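Local coordinates for putative dioxygenase (Nostoc punctiforme, PDB 2PEB), which belongs to the Dopa 4,5-dioxygenase family, probably acts as a dioxygenase, and binds a zinc ion in the crystal through a cluster of histidines, at residues 81-86 against 106-111. Residues are numbered along the deposited sequence; the frame is centred on the assembly and turned at random. Where two conformers were deposited one is given.
With ZN (zinc ion), chain C.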
loop_
_atom_site.group_PDB
_atom_site.type_symbol
_atom_site.label_atom_id
_atom_site.label_comp_id
_atom_site.label_asym_id
_atom_site.label_seq_id
_atom_site.Cartn_x
_atom_site.Cartn_y
_atom_site.Cartn_z
ATOM N N ASP A 81 -9.584 -7.255 -0.181
ATOM C CA ASP A 81 -8.281 -7.074 0.454
ATOM C C ASP A 81 -7.216 -7.541 -0.521
ATOM O O ASP A 81 -7.379 -8.611 -1.166
ATOM C CB ASP A 81 -8.191 -7.865 1.755
ATOM C CG ASP A 81 -9.314 -7.512 2.724
ATOM O OD1 ASP A 81 -9.594 -6.296 2.867
ATOM O OD2 ASP A 81 -9.944 -8.418 3.331
ATOM N N ILE A 82 -6.144 -6.762 -0.630
ATOM C CA ILE A 82 -5.120 -6.958 -1.630
ATOM C C ILE A 82 -3.757 -6.695 -1.028
ATOM O O ILE A 82 -3.456 -5.643 -0.500
ATOM C CB ILE A 82 -5.336 -6.049 -2.879
ATOM C CG1 ILE A 82 -6.679 -6.307 -3.516
ATOM C CG2 ILE A 82 -4.315 -6.270 -3.937
ATOM C CD1 ILE A 82 -6.968 -5.358 -4.627
ATOM N N LEU A 83 -2.949 -7.736 -1.048
ATOM C CA LEU A 83 -1.551 -7.649 -0.790
ATOM C C LEU A 83 -0.745 -7.282 -2.019
ATOM O O LEU A 83 -0.875 -7.905 -3.080
ATOM C CB LEU A 83 -1.073 -9.011 -0.316
ATOM C CG LEU A 83 0.431 -9.162 -0.099
ATOM C CD1 LEU A 83 0.875 -8.342 1.121
ATOM C CD2 LEU A 83 0.834 -10.640 0.120
ATOM N N VAL A 84 0.098 -6.278 -1.912
ATOM C CA VAL A 84 1.088 -6.004 -2.937
ATOM C C VAL A 84 2.508 -6.134 -2.357
ATOM O O VAL A 84 2.820 -5.553 -1.359
ATOM C CB VAL A 84 0.927 -4.615 -3.604
ATOM C CG1 VAL A 84 2.041 -4.396 -4.699
ATOM C CG2 VAL A 84 -0.515 -4.432 -4.177
ATOM N N HIS A 85 3.343 -6.944 -2.989
ATOM C CA HIS A 85 4.681 -7.177 -2.508
ATOM C C HIS A 85 5.656 -7.057 -3.660
ATOM O O HIS A 85 5.317 -7.323 -4.802
ATOM C CB HIS A 85 4.820 -8.499 -1.709
ATOM C CG HIS A 85 4.800 -9.747 -2.536
ATOM N ND1 HIS A 85 5.880 -10.140 -3.290
ATOM C CD2 HIS A 85 3.857 -10.712 -2.705
ATOM C CE1 HIS A 85 5.584 -11.264 -3.936
ATOM N NE2 HIS A 85 4.369 -11.641 -3.588
ATOM N N PRO A 86 6.862 -6.600 -3.353
ATOM C CA PRO A 86 7.928 -6.554 -4.327
ATOM C C PRO A 86 8.546 -7.909 -4.487
ATOM O O PRO A 86 8.262 -8.825 -3.699
ATOM C CB PRO A 86 8.910 -5.579 -3.703
ATOM C CG PRO A 86 8.726 -5.808 -2.244
ATOM C CD PRO A 86 7.336 -6.097 -2.030
ATOM N N LEU A 106 -4.553 -9.487 5.876
ATOM C CA LEU A 106 -4.689 -10.851 6.324
ATOM C C LEU A 106 -3.382 -11.349 6.896
ATOM O O LEU A 106 -2.317 -10.763 6.682
ATOM C CB LEU A 106 -5.143 -11.728 5.162
ATOM C CG LEU A 106 -6.385 -11.239 4.424
ATOM C CD1 LEU A 106 -6.680 -12.118 3.191
ATOM C CD2 LEU A 106 -7.595 -11.183 5.326
ATOM N N ALA A 107 -3.478 -12.445 7.632
ATOM C CA ALA A 107 -2.327 -13.033 8.289
ATOM C C ALA A 107 -1.732 -14.124 7.396
ATOM O O ALA A 107 -2.271 -15.221 7.286
ATOM C CB ALA A 107 -2.707 -13.596 9.649
ATOM N N LEU A 108 -0.577 -13.827 6.814
ATOM C CA LEU A 108 0.123 -14.744 5.923
ATOM C C LEU A 108 0.927 -15.777 6.716
ATOM O O LEU A 108 1.447 -15.466 7.795
ATOM C CB LEU A 108 1.079 -13.959 5.022
ATOM C CG LEU A 108 0.501 -12.718 4.314
ATOM C CD1 LEU A 108 1.601 -12.023 3.572
ATOM C CD2 LEU A 108 -0.629 -13.104 3.359
ATOM N N ASN A 109 1.043 -16.989 6.167
ATOM C CA ASN A 109 1.932 -17.978 6.717
ATOM C C ASN A 109 3.357 -17.715 6.174
ATOM O O ASN A 109 3.759 -18.183 5.106
ATOM C CB ASN A 109 1.456 -19.404 6.475
ATOM C CG ASN A 109 2.394 -20.427 7.049
ATOM O OD1 ASN A 109 3.461 -20.088 7.564
ATOM N ND2 ASN A 109 2.016 -21.706 6.958
ATOM N N ILE A 110 4.100 -16.920 6.925
ATOM C CA ILE A 110 5.478 -16.611 6.576
ATOM C C ILE A 110 6.422 -17.792 6.784
ATOM O O ILE A 110 7.380 -17.971 6.033
ATOM C CB ILE A 110 5.980 -15.383 7.347
ATOM C CG1 ILE A 110 5.070 -14.177 7.074
ATOM C CG2 ILE A 110 7.410 -15.060 6.940
ATOM C CD1 ILE A 110 4.961 -13.780 5.607
ATOM N N GLU A 111 6.166 -18.601 7.798
ATOM C CA GLU A 111 6.979 -19.755 8.014
ATOM C C GLU A 111 6.981 -20.679 6.812
ATOM O O GLU A 111 7.983 -21.384 6.579
ATOM C CB GLU A 111 6.533 -20.504 9.266
ATOM C CG GLU A 111 7.549 -21.520 9.746
ATOM C CD GLU A 111 8.903 -20.891 10.064
ATOM O OE1 GLU A 111 8.935 -19.680 10.406
ATOM O OE2 GLU A 111 9.917 -21.617 9.978
HETATM ZN ZN ZN C . 3.312 -13.087 -4.849
#
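The imidazole of H85 is held from both of its nitrogens: ND1 gives a nearly straight hydrogen bond (171°) to O of P86 at 2.8 Å, and NE2 binds the zinc ion at 2.2 Å. The carbonyl oxygen lies in the plane of the ring, whereas the nitrogen stands well above the carbonyl plane. This second-shell bond helps fix the rotation of the ring. H13 and H15, on the adjacent strand 11-18, join H85 in a histidine metal site, consistent with the probable active site of a dioxygenase.

Two residues back along the strand, L83 makes the apolar contact with 106-111. With CG anti to the backbone N (chi1 175°), its side chain extends toward L108, and in one of the two conformers built for L108, CD2 of L83 meets CD1 of L108 tip to tip at 3.8 Å; the contact is doubtful to that extent. Near the start of the strand, D81 and L106 cross at about a right angle, OD2 of D81 approaching CD2 of L106 to 4.1 Å, while OD1 of D81 accepts a hydrogen bond from N of A104.

L83, L106 and L108 all pack on Y17 and W101, from strands 11-18 and 100-102 that flank strand 82-87 in the antiparallel sheet. Beyond L108, N109 caps helix 110-115, whose I110 rests on helix 91-96.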